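PDB 3CDX: Succinylglutamatedesuccinylase/aspartoacylase from Rhodobacter sphaeroides 2.4.1, which probably hydrolyses linear amide or ester bonds as a metal-dependent enzyme of the succinylglutamate desuccinylase/aspartoacylase family. Local coordinates for residues 116-120 with 131-135; 180-185 with 247-251; 282-288 with 316-321. All coordinates share one frame; numbering follows the deposited sequence.

Contact 1 of 3, residues 116-120 with 131-135; sequences RCFPG and AHFLD
The methyl group of Ala131 sits almost squarely over one face of the Phe118 ring, its CB 3.6 Å from the ring centroid and 13° off the normal, a clear CH-pi contact. Alanine suits this helix position because a single methyl is short enough to let the ring lie down close to the helix backbone: Phe118 CE2 comes within 3.2 Å of Ala131 O. With CG anti to its own carbonyl carbon (chi1 -74°), Phe118 reaches along the helix, and the CB atoms of Leu134 and Asp135 border the ring near its plane. Phe199 and Cys202 also touch this ring.

The next residue, Pro119, follows a cis peptide bond, and its CB rests 3.6 Å from Asp135 OD2. One water bridges the two residues, donating a hydrogen bond to Pro119 O and another to Asp135 OD2, each at 2.7 Å. The carboxylate has a stronger partner in Arg206, which forms a salt bridge with OD1. Pro119 O also receives a CA-H...O contact from His132 CA at 3.2 Å. At Gly120 a CB would collide with His132 N and, at these backbone angles, with Pro119 O, so glycine fits on both counts.

The arrangement is an aromatic residue of a loop laid on helix 126-138 of the catalytic domain, near the metal site, the Phe118 side chain about 10 Å from the bound calcium and about 8 Å from the side chains of its ligands His63 and His149.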
ATOM      1  N   ARG A 116      -1.946  21.691   8.419  1.00 32.43           N
ATOM      2  CA  ARG A 116      -3.186  21.588   9.152  1.00 34.00           C
ATOM      3  C   ARG A 116      -2.857  21.095  10.574  1.00 34.29           C
ATOM      4  O   ARG A 116      -3.781  20.660  11.287  1.00 33.82           O
ATOM      5  CB  ARG A 116      -4.166  20.603   8.459  1.00 34.65           C
ATOM      6  CG  ARG A 116      -4.534  20.927   7.017  1.00 37.13           C
ATOM      7  CD  ARG A 116      -5.143  22.327   6.883  1.00 43.49           C
ATOM      8  NE  ARG A 116      -5.603  22.649   5.529  1.00 47.01           N
ATOM      9  CZ  ARG A 116      -4.991  23.479   4.677  1.00 50.61           C
ATOM     10  NH1 ARG A 116      -3.858  24.086   5.011  1.00 51.24           N
ATOM     11  NH2 ARG A 116      -5.510  23.692   3.467  1.00 51.66           N
ATOM     12  N   CYS A 117      -1.557  21.139  10.954  1.00 33.03           N
ATOM     13  CA  CYS A 117      -1.063  20.574  12.238  1.00 33.75           C
ATOM     14  C   CYS A 117      -0.566  21.584  13.287  1.00 33.34           C
ATOM     15  O   CYS A 117      -0.212  21.195  14.401  1.00 33.44           O
ATOM     16  CB  CYS A 117       0.068  19.538  12.023  1.00 33.75           C
ATOM     17  SG  CYS A 117      -0.461  17.995  11.288  1.00 34.10           S
ATOM     18  N   PHE A 118      -0.502  22.861  12.937  1.00 33.15           N
ATOM     19  CA  PHE A 118      -0.001  23.863  13.874  1.00 32.48           C
ATOM     20  C   PHE A 118      -1.072  24.229  14.918  1.00 33.14           C
ATOM     21  O   PHE A 118      -2.275  24.167  14.613  1.00 32.27           O
ATOM     22  CB  PHE A 118       0.452  25.097  13.118  1.00 32.40           C
ATOM     23  CG  PHE A 118       1.754  24.908  12.375  1.00 31.19           C
ATOM     24  CD1 PHE A 118       1.755  24.487  11.070  1.00 30.46           C
ATOM     25  CD2 PHE A 118       2.975  25.144  13.009  1.00 29.48           C
ATOM     26  CE1 PHE A 118       2.937  24.302  10.388  1.00 29.79           C
ATOM     27  CE2 PHE A 118       4.168  24.969  12.342  1.00 29.18           C
ATOM     28  CZ  PHE A 118       4.154  24.552  11.024  1.00 31.15           C
ATOM     29  N   PRO A 119      -0.646  24.651  16.134  1.00 32.98           N
ATOM     30  CA  PRO A 119       0.734  24.824  16.607  1.00 33.09           C
ATOM     31  C   PRO A 119       1.533  23.533  16.930  1.00 33.46           C
ATOM     32  O   PRO A 119       2.736  23.617  17.226  1.00 33.87           O
ATOM     33  CB  PRO A 119       0.571  25.726  17.844  1.00 33.77           C
ATOM     34  CG  PRO A 119      -0.837  25.462  18.333  1.00 34.13           C
ATOM     35  CD  PRO A 119      -1.647  25.085  17.130  1.00 33.49           C
ATOM     36  N   GLY A 120       0.875  22.373  16.876  1.00 33.43           N
ATOM     37  CA  GLY A 120       1.545  21.087  16.970  1.00 33.77           C
ATOM     38  C   GLY A 120       1.609  20.523  18.375  1.00 34.37           C
ATOM     39  O   GLY A 120       1.270  21.197  19.346  1.00 34.53           O
ATOM     40  N   ALA A 131       5.866  20.568  13.500  1.00 25.05           N
ATOM     41  CA  ALA A 131       5.117  21.812  13.556  1.00 24.74           C
ATOM     42  C   ALA A 131       5.384  22.495  14.907  1.00 25.87           C
ATOM     43  O   ALA A 131       5.579  23.693  14.954  1.00 25.16           O
ATOM     44  CB  ALA A 131       3.643  21.563  13.358  1.00 26.16           C
ATOM     45  N   HIS A 132       5.402  21.725  16.008  1.00 26.72           N
ATOM     46  CA  HIS A 132       5.673  22.316  17.329  1.00 27.63           C
ATOM     47  C   HIS A 132       7.061  22.979  17.427  1.00 28.39           C
ATOM     48  O   HIS A 132       7.199  24.116  17.921  1.00 29.31           O
ATOM     49  CB  HIS A 132       5.475  21.293  18.453  1.00 28.22           C
ATOM     50  CG  HIS A 132       5.994  21.758  19.785  1.00 29.27           C
ATOM     51  ND1 HIS A 132       7.256  21.432  20.244  1.00 27.35           N
ATOM     52  CD2 HIS A 132       5.424  22.529  20.750  1.00 27.56           C
ATOM     53  CE1 HIS A 132       7.446  21.993  21.429  1.00 30.22           C
ATOM     54  NE2 HIS A 132       6.351  22.663  21.760  1.00 27.12           N
ATOM     55  N   PHE A 133       8.091  22.297  16.935  1.00 28.33           N
ATOM     56  CA  PHE A 133       9.461  22.853  16.929  1.00 27.68           C
ATOM     57  C   PHE A 133       9.498  24.173  16.180  1.00 27.76           C
ATOM     58  O   PHE A 133      10.135  25.109  16.616  1.00 27.12           O
ATOM     59  CB  PHE A 133      10.440  21.843  16.297  1.00 27.67           C
ATOM     60  CG  PHE A 133      11.870  22.377  16.084  1.00 27.22           C
ATOM     61  CD1 PHE A 133      12.783  22.435  17.147  1.00 24.52           C
ATOM     62  CD2 PHE A 133      12.288  22.799  14.827  1.00 24.44           C
ATOM     63  CE1 PHE A 133      14.072  22.913  16.966  1.00 24.45           C
ATOM     64  CE2 PHE A 133      13.603  23.294  14.630  1.00 22.69           C
ATOM     65  CZ  PHE A 133      14.495  23.346  15.711  1.00 25.49           C
ATOM     66  N   LEU A 134       8.813  24.253  15.043  1.00 27.55           N
ATOM     67  CA  LEU A 134       8.896  25.472  14.249  1.00 29.35           C
ATOM     68  C   LEU A 134       8.223  26.659  14.940  1.00 28.46           C
ATOM     69  O   LEU A 134       8.761  27.738  14.920  1.00 27.34           O
ATOM     70  CB  LEU A 134       8.301  25.260  12.889  1.00 29.30           C
ATOM     71  CG  LEU A 134       9.299  24.575  11.990  1.00 33.42           C
ATOM     72  CD1 LEU A 134       8.498  23.609  11.139  1.00 36.51           C
ATOM     73  CD2 LEU A 134      10.120  25.630  11.145  1.00 33.31           C
ATOM     74  N   ASP A 135       7.064  26.408  15.550  1.00 30.03           N
ATOM     75  CA  ASP A 135       6.254  27.434  16.255  1.00 30.82           C
ATOM     76  C   ASP A 135       6.804  27.805  17.620  1.00 31.18           C
ATOM     77  O   ASP A 135       6.850  28.989  17.972  1.00 32.39           O
ATOM     78  CB  ASP A 135       4.790  27.006  16.406  1.00 30.65           C
ATOM     79  CG  ASP A 135       3.990  27.954  17.363  1.00 34.47           C
ATOM     80  OD1 ASP A 135       3.762  29.142  17.014  1.00 36.43           O
ATOM     81  OD2 ASP A 135       3.612  27.517  18.465  1.00 31.75           O
TER
HETATM   82  O   HOH W   1       3.785  24.960  19.339  1.00 46.22           O

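Contact 2 of 3, residues 180-185 with 247-251; sequences EAFGAP and PETAQ
Pro247 meets Ala181 at the end of helix 169-182, its CG lying 3.8 Å from Ala181 CB while its CB rests near Ala181 O. A compact proline ring against a small methyl lets the two backbones come close. Glu248 points its CB away from the 180-185 segment, but its carbonyl oxygen accepts a hydrogen bond from Asn235, which also donates to Phe182 O.

Thr249 divides its two branches between different surroundings. CG2, anti to the carbonyl carbon, packs on the helix end, 3.5 Å from Glu180 O, whereas OG1 is hydrogen-bonded to Ala256 O. Opposite Thr249, Gly183 leaves the helix with positive phi (77°), and a CB there would press tightly on Thr249 CG2; glycine answers both demands.

Beyond Ala250, Gln251 bends back at chi2 (-60°), bringing its amide alongside the chain at 183-185. NE2 donates to Gly183 O at 3.0 Å in a nearly straight bond, 178° at the hydrogen. The acceptor lies in the glutamine amide plane, yet the donor stands well above the plane of the Gly183 carbonyl. NE2 also makes a weak bond to Thr249 O, while OE1 lies 3.4 Å from Pro185 CG, the two side chains crossing at about a right angle. With an alanine here instead of Gln251, Gly183 O is likely to lose one of its donors, and the flank of Pro185 its cover.

Arg231 also donates to Gly183 O, and with Asn235 it ties both segments to helix 223-239. The exit of helix 169-182 is thus bound to the loop that leads to strand 259-271, while Pro185 pairs through its backbone with Arg259 on that strand.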
ATOM      1  N   GLU A 180       4.627  45.046  -0.398  1.00 28.57           N
ATOM      2  CA  GLU A 180       5.026  45.972  -1.450  1.00 29.71           C
ATOM      3  C   GLU A 180       6.534  45.865  -1.714  1.00 28.18           C
ATOM      4  O   GLU A 180       6.957  45.775  -2.875  1.00 27.43           O
ATOM      5  CB  GLU A 180       4.607  47.439  -1.136  1.00 28.81           C
ATOM      6  CG  GLU A 180       3.123  47.670  -1.264  1.00 33.03           C
ATOM      7  CD  GLU A 180       2.651  49.066  -0.821  1.00 35.43           C
ATOM      8  OE1 GLU A 180       3.476  50.026  -0.834  1.00 39.73           O
ATOM      9  OE2 GLU A 180       1.439  49.197  -0.476  1.00 40.10           O
ATOM     10  N   ALA A 181       7.334  45.865  -0.649  1.00 27.66           N
ATOM     11  CA  ALA A 181       8.786  45.686  -0.776  1.00 27.22           C
ATOM     12  C   ALA A 181       9.168  44.343  -1.435  1.00 27.83           C
ATOM     13  O   ALA A 181      10.011  44.302  -2.350  1.00 27.25           O
ATOM     14  CB  ALA A 181       9.453  45.791   0.589  1.00 27.63           C
ATOM     15  N   PHE A 182       8.530  43.251  -1.001  1.00 27.15           N
ATOM     16  CA  PHE A 182       8.811  41.924  -1.606  1.00 27.16           C
ATOM     17  C   PHE A 182       8.697  42.080  -3.140  1.00 26.63           C
ATOM     18  O   PHE A 182       9.550  41.619  -3.869  1.00 27.13           O
ATOM     19  CB  PHE A 182       7.860  40.829  -1.065  1.00 26.74           C
ATOM     20  CG  PHE A 182       8.170  39.407  -1.571  1.00 27.13           C
ATOM     21  CD1 PHE A 182       8.837  38.488  -0.752  1.00 28.30           C
ATOM     22  CD2 PHE A 182       7.790  38.999  -2.856  1.00 25.18           C
ATOM     23  CE1 PHE A 182       9.121  37.153  -1.222  1.00 26.73           C
ATOM     24  CE2 PHE A 182       8.068  37.684  -3.329  1.00 28.00           C
ATOM     25  CZ  PHE A 182       8.737  36.770  -2.517  1.00 23.82           C
ATOM     26  N   GLY A 183       7.647  42.755  -3.609  1.00 27.84           N
ATOM     27  CA  GLY A 183       7.565  43.164  -5.024  1.00 28.20           C
ATOM     28  C   GLY A 183       7.200  42.087  -6.022  1.00 28.62           C
ATOM     29  O   GLY A 183       7.782  42.027  -7.123  1.00 29.61           O
ATOM     30  N   ALA A 184       6.235  41.238  -5.658  1.00 28.40           N
ATOM     31  CA  ALA A 184       5.661  40.294  -6.618  1.00 27.64           C
ATOM     32  C   ALA A 184       4.599  41.058  -7.424  1.00 27.77           C
ATOM     33  O   ALA A 184       4.090  42.080  -6.960  1.00 28.42           O
ATOM     34  CB  ALA A 184       5.061  39.094  -5.910  1.00 26.28           C
ATOM     35  N   PRO A 185       4.258  40.584  -8.625  1.00 28.16           N
ATOM     36  CA  PRO A 185       3.266  41.384  -9.379  1.00 28.43           C
ATOM     37  C   PRO A 185       1.990  41.643  -8.610  1.00 28.78           C
ATOM     38  O   PRO A 185       1.422  42.724  -8.771  1.00 29.10           O
ATOM     39  CB  PRO A 185       2.976  40.533 -10.620  1.00 28.36           C
ATOM     40  CG  PRO A 185       4.126  39.630 -10.761  1.00 28.55           C
ATOM     41  CD  PRO A 185       4.756  39.428  -9.397  1.00 27.38           C
ATOM     42  N   PRO A 247      14.506  48.021  -2.040  1.00 38.87           N
ATOM     43  CA  PRO A 247      13.818  46.996  -2.847  1.00 38.41           C
ATOM     44  C   PRO A 247      13.734  47.321  -4.347  1.00 38.22           C
ATOM     45  O   PRO A 247      13.561  48.484  -4.732  1.00 38.44           O
ATOM     46  CB  PRO A 247      12.425  46.968  -2.237  1.00 37.90           C
ATOM     47  CG  PRO A 247      12.692  47.302  -0.802  1.00 39.84           C
ATOM     48  CD  PRO A 247      13.681  48.429  -0.890  1.00 38.44           C
ATOM     49  N   GLU A 248      13.879  46.290  -5.176  1.00 37.49           N
ATOM     50  CA  GLU A 248      13.597  46.386  -6.606  1.00 36.76           C
ATOM     51  C   GLU A 248      12.238  45.742  -6.907  1.00 35.98           C
ATOM     52  O   GLU A 248      12.018  44.529  -6.682  1.00 34.92           O
ATOM     53  CB  GLU A 248      14.733  45.790  -7.454  1.00 37.28           C
ATOM     54  CG  GLU A 248      14.425  45.765  -8.986  1.00 40.40           C
ATOM     55  CD  GLU A 248      14.034  47.155  -9.545  1.00 44.85           C
ATOM     56  OE1 GLU A 248      14.925  48.029  -9.641  1.00 47.13           O
ATOM     57  OE2 GLU A 248      12.853  47.382  -9.887  1.00 44.48           O
ATOM     58  N   THR A 249      11.323  46.563  -7.403  1.00 35.12           N
ATOM     59  CA  THR A 249       9.913  46.199  -7.484  1.00 34.26           C
ATOM     60  C   THR A 249       9.342  46.359  -8.891  1.00 34.47           C
ATOM     61  O   THR A 249       8.126  46.218  -9.090  1.00 34.12           O
ATOM     62  CB  THR A 249       9.077  47.033  -6.481  1.00 34.89           C
ATOM     63  OG1 THR A 249       9.148  48.422  -6.819  1.00 35.09           O
ATOM     64  CG2 THR A 249       9.570  46.848  -5.024  1.00 33.70           C
ATOM     65  N   ALA A 250      10.210  46.687  -9.855  1.00 34.20           N
ATOM     66  CA  ALA A 250       9.843  46.785 -11.268  1.00 34.76           C
ATOM     67  C   ALA A 250       9.288  45.431 -11.714  1.00 35.09           C
ATOM     68  O   ALA A 250       9.804  44.391 -11.340  1.00 33.65           O
ATOM     69  CB  ALA A 250      11.070  47.183 -12.132  1.00 34.41           C
ATOM     70  N   GLN A 251       8.221  45.463 -12.491  1.00 36.33           N
ATOM     71  CA  GLN A 251       7.559  44.247 -12.913  1.00 37.67           C
ATOM     72  C   GLN A 251       7.883  44.006 -14.370  1.00 39.30           C
ATOM     73  O   GLN A 251       8.175  44.962 -15.118  1.00 39.13           O
ATOM     74  CB  GLN A 251       6.050  44.365 -12.688  1.00 37.16           C
ATOM     75  CG  GLN A 251       5.695  44.661 -11.219  1.00 36.41           C
ATOM     76  CD  GLN A 251       6.179  43.573 -10.270  1.00 35.61           C
ATOM     77  OE1 GLN A 251       6.139  42.376 -10.590  1.00 36.44           O
ATOM     78  NE2 GLN A 251       6.666  43.982  -9.113  1.00 35.03           N
TER

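Contact 3 of 3, residues 282-288 with 316-321; sequences HYVGEEV and GIVWFG
A type II beta turn from Tyr283 to Glu286 leads into a short antiparallel ladder, and Val284, the second residue of the turn, packs on Val318. Val284 CG1 is 3.9 Å from Val318 CG1, and Val318 CG2 reaches Val288 CG1 at 3.7 Å, Val288 and Val318 crossing at about a right angle. Val318 has CG1 anti to its backbone N (chi1 -178°), which spreads its two methyls between these neighbours; a branched residue can thus serve both at once. Val284 CG1 lies against the backbone of Trp319 to Gly321, where a CB on Gly321 would be tight. Gly285 takes the positive-phi corner of the turn, and its N donates to Val318 O at 2.7 Å.

Further along, Val318 N donates to Glu286 O, and Val288 with Gly316 forms a hydrogen-bonded pair, Val288 N to Gly316 O being 2.8 Å and Gly316 N to Val288 O completing it. Beyond this ladder the strand 316-322 breaks in a classic beta bulge, Trp319 and Phe320 both facing Val335.

Glu286 OE1 is gripped by two donors. His282 ND1 approaches it on the anti side at 3.1 Å, whereas Tyr283 N comes from above the carboxylate plane, so one oxygen links the turn's first and last residues and the preceding His282. The His282 ring has Val288 CG1 over one face, offset toward the rim. Tyr283 OH accepts a hydrogen bond from Ile223 N of a neighbouring subunit.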
ATOM      1  N   HIS A 282      -9.128  29.684 -19.335  1.00 27.27           N
ATOM      2  CA  HIS A 282      -8.070  30.672 -18.989  1.00 27.19           C
ATOM      3  C   HIS A 282      -7.027  30.115 -18.054  1.00 27.22           C
ATOM      4  O   HIS A 282      -7.343  29.209 -17.251  1.00 27.14           O
ATOM      5  CB  HIS A 282      -8.678  31.890 -18.266  1.00 27.71           C
ATOM      6  CG  HIS A 282      -9.575  32.703 -19.138  1.00 27.84           C
ATOM      7  ND1 HIS A 282      -9.107  33.735 -19.921  1.00 29.98           N
ATOM      8  CD2 HIS A 282     -10.898  32.595 -19.401  1.00 27.55           C
ATOM      9  CE1 HIS A 282     -10.108  34.250 -20.614  1.00 29.60           C
ATOM     10  NE2 HIS A 282     -11.208  33.578 -20.316  1.00 29.74           N
ATOM     11  N   TYR A 283      -5.818  30.690 -18.114  1.00 26.72           N
ATOM     12  CA  TYR A 283      -4.769  30.453 -17.118  1.00 27.58           C
ATOM     13  C   TYR A 283      -4.710  31.513 -16.056  1.00 27.44           C
ATOM     14  O   TYR A 283      -5.240  32.619 -16.246  1.00 27.84           O
ATOM     15  CB  TYR A 283      -3.387  30.419 -17.761  1.00 28.35           C
ATOM     16  CG  TYR A 283      -3.194  29.305 -18.738  1.00 29.39           C
ATOM     17  CD1 TYR A 283      -3.594  27.986 -18.423  1.00 29.75           C
ATOM     18  CD2 TYR A 283      -2.610  29.554 -19.981  1.00 30.66           C
ATOM     19  CE1 TYR A 283      -3.408  26.948 -19.330  1.00 28.74           C
ATOM     20  CE2 TYR A 283      -2.418  28.529 -20.898  1.00 30.42           C
ATOM     21  CZ  TYR A 283      -2.804  27.237 -20.574  1.00 29.99           C
ATOM     22  OH  TYR A 283      -2.597  26.238 -21.501  1.00 29.99           O
ATOM     23  N   VAL A 284      -4.005  31.209 -14.963  1.00 27.15           N
ATOM     24  CA  VAL A 284      -3.723  32.213 -13.933  1.00 26.95           C
ATOM     25  C   VAL A 284      -3.129  33.465 -14.558  1.00 27.36           C
ATOM     26  O   VAL A 284      -2.388  33.374 -15.557  1.00 27.12           O
ATOM     27  CB  VAL A 284      -2.822  31.666 -12.780  1.00 27.27           C
ATOM     28  CG1 VAL A 284      -3.564  30.500 -12.124  1.00 25.57           C
ATOM     29  CG2 VAL A 284      -1.423  31.262 -13.266  1.00 26.11           C
ATOM     30  N   GLY A 285      -3.473  34.627 -13.999  1.00 27.55           N
ATOM     31  CA  GLY A 285      -2.941  35.890 -14.511  1.00 28.68           C
ATOM     32  C   GLY A 285      -3.835  36.513 -15.562  1.00 29.57           C
ATOM     33  O   GLY A 285      -3.648  37.661 -15.968  1.00 30.89           O
ATOM     34  N   GLU A 286      -4.838  35.787 -16.000  1.00 29.97           N
ATOM     35  CA  GLU A 286      -5.693  36.331 -17.063  1.00 30.85           C
ATOM     36  C   GLU A 286      -6.943  37.019 -16.530  1.00 31.52           C
ATOM     37  O   GLU A 286      -7.537  36.596 -15.525  1.00 30.52           O
ATOM     38  CB  GLU A 286      -6.016  35.246 -18.111  1.00 30.28           C
ATOM     39  CG  GLU A 286      -4.722  34.733 -18.841  1.00 30.80           C
ATOM     40  CD  GLU A 286      -4.972  33.658 -19.902  1.00 32.94           C
ATOM     41  OE1 GLU A 286      -6.106  33.188 -20.090  1.00 34.26           O
ATOM     42  OE2 GLU A 286      -4.002  33.254 -20.558  1.00 40.94           O
ATOM     43  N   GLU A 287      -7.342  38.085 -17.214  1.00 32.05           N
ATOM     44  CA  GLU A 287      -8.557  38.776 -16.871  1.00 33.61           C
ATOM     45  C   GLU A 287      -9.797  37.926 -17.221  1.00 32.22           C
ATOM     46  O   GLU A 287      -9.861  37.338 -18.295  1.00 31.14           O
ATOM     47  CB  GLU A 287      -8.612  40.115 -17.608  1.00 33.54           C
ATOM     48  CG  GLU A 287      -9.520  41.129 -16.918  1.00 38.12           C
ATOM     49  CD  GLU A 287      -9.790  42.397 -17.776  1.00 38.17           C
ATOM     50  OE1 GLU A 287     -10.965  42.891 -17.793  1.00 41.56           O
ATOM     51  OE2 GLU A 287      -8.830  42.867 -18.431  1.00 44.15           O
ATOM     52  N   VAL A 288     -10.767  37.879 -16.313  1.00 31.26           N
ATOM     53  CA  VAL A 288     -12.039  37.197 -16.561  1.00 32.03           C
ATOM     54  C   VAL A 288     -13.235  38.061 -16.158  1.00 33.40           C
ATOM     55  O   VAL A 288     -13.085  39.029 -15.393  1.00 33.50           O
ATOM     56  CB  VAL A 288     -12.105  35.790 -15.860  1.00 31.70           C
ATOM     57  CG1 VAL A 288     -10.963  34.872 -16.400  1.00 30.40           C
ATOM     58  CG2 VAL A 288     -12.053  35.917 -14.333  1.00 27.28           C
ATOM     59  N   GLY A 316     -12.407  39.901 -12.507  1.00 35.32           N
ATOM     60  CA  GLY A 316     -11.106  39.906 -11.865  1.00 34.21           C
ATOM     61  C   GLY A 316     -10.008  39.205 -12.661  1.00 34.13           C
ATOM     62  O   GLY A 316     -10.075  39.108 -13.878  1.00 34.55           O
ATOM     63  N   ILE A 317      -8.982  38.732 -11.959  1.00 32.91           N
ATOM     64  CA  ILE A 317      -7.815  38.075 -12.557  1.00 31.65           C
ATOM     65  C   ILE A 317      -7.730  36.675 -11.904  1.00 31.34           C
ATOM     66  O   ILE A 317      -7.931  36.531 -10.679  1.00 30.54           O
ATOM     67  CB  ILE A 317      -6.540  38.916 -12.286  1.00 31.71           C
ATOM     68  CG1 ILE A 317      -6.750  40.339 -12.818  1.00 33.01           C
ATOM     69  CG2 ILE A 317      -5.215  38.261 -12.850  1.00 31.19           C
ATOM     70  CD1 ILE A 317      -5.525  41.199 -12.788  1.00 36.96           C
ATOM     71  N   VAL A 318      -7.506  35.642 -12.718  1.00 30.03           N
ATOM     72  CA  VAL A 318      -7.332  34.294 -12.181  1.00 29.80           C
ATOM     73  C   VAL A 318      -6.076  34.263 -11.306  1.00 29.37           C
ATOM     74  O   VAL A 318      -4.979  34.592 -11.749  1.00 29.80           O
ATOM     75  CB  VAL A 318      -7.330  33.178 -13.290  1.00 30.32           C
ATOM     76  CG1 VAL A 318      -7.194  31.779 -12.681  1.00 26.79           C
ATOM     77  CG2 VAL A 318      -8.646  33.245 -14.095  1.00 28.89           C
ATOM     78  N   TRP A 319      -6.262  33.895 -10.043  1.00 29.17           N
ATOM     79  CA  TRP A 319      -5.138  33.805  -9.109  1.00 28.54           C
ATOM     80  C   TRP A 319      -4.585  32.371  -9.030  1.00 28.28           C
ATOM     81  O   TRP A 319      -3.362  32.179  -9.176  1.00 25.80           O
ATOM     82  CB  TRP A 319      -5.555  34.281  -7.725  1.00 29.32           C
ATOM     83  CG  TRP A 319      -4.453  34.216  -6.698  1.00 28.60           C
ATOM     84  CD1 TRP A 319      -3.112  34.442  -6.892  1.00 31.10           C
ATOM     85  CD2 TRP A 319      -4.603  33.881  -5.328  1.00 31.13           C
ATOM     86  NE1 TRP A 319      -2.430  34.296  -5.712  1.00 29.62           N
ATOM     87  CE2 TRP A 319      -3.323  33.926  -4.741  1.00 29.49           C
ATOM     88  CE3 TRP A 319      -5.703  33.548  -4.528  1.00 32.60           C
ATOM     89  CZ2 TRP A 319      -3.118  33.679  -3.389  1.00 32.04           C
ATOM     90  CZ3 TRP A 319      -5.488  33.275  -3.173  1.00 32.91           C
ATOM     91  CH2 TRP A 319      -4.204  33.343  -2.624  1.00 30.77           C
ATOM     92  N   PHE A 320      -5.499  31.421  -8.747  1.00 27.39           N
ATOM     93  CA  PHE A 320      -5.288  29.966  -8.838  1.00 28.14           C
ATOM     94  C   PHE A 320      -6.076  29.410 -10.000  1.00 27.22           C
ATOM     95  O   PHE A 320      -7.271  29.687 -10.140  1.00 27.13           O
ATOM     96  CB  PHE A 320      -5.753  29.225  -7.574  1.00 28.33           C
ATOM     97  CG  PHE A 320      -4.776  29.259  -6.433  1.00 32.41           C
ATOM     98  CD1 PHE A 320      -3.976  30.361  -6.202  1.00 35.02           C
ATOM     99  CD2 PHE A 320      -4.666  28.155  -5.555  1.00 36.71           C
ATOM    100  CE1 PHE A 320      -3.049  30.375  -5.131  1.00 36.15           C
ATOM    101  CE2 PHE A 320      -3.732  28.166  -4.492  1.00 36.48           C
ATOM    102  CZ  PHE A 320      -2.943  29.288  -4.283  1.00 32.61           C
ATOM    103  N   GLY A 321      -5.412  28.582 -10.800  1.00 27.49           N
ATOM    104  CA  GLY A 321      -6.036  27.936 -11.951  1.00 28.18           C
ATOM    105  C   GLY A 321      -5.921  26.439 -11.842  1.00 28.99           C
ATOM    106  O   GLY A 321      -4.977  25.928 -11.201  1.00 30.21           O
TER

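Contact 1 is the most buried of the three, whereas contacts 2 and 3 are only partly buried. Contact 1 joins a loop to helix 126-138, contact 2 a helix end to a loop, and contact 3 a turn to strand 316-322, so no two join the same elements. Their chemistry follows: an aromatic face on a methyl with a bridging water in the first, a side-chain amide on a backbone carbonyl in the second, main-chain ladder bonds with valine packing in the third. Contacts 1 and 3 lie on opposite sides of the chain's centre, yet each has a phenylalanine near the calcium, the Phe118 side chain about 10 Å and that of Phe320 about 8 Å away; contact 2 is away from it.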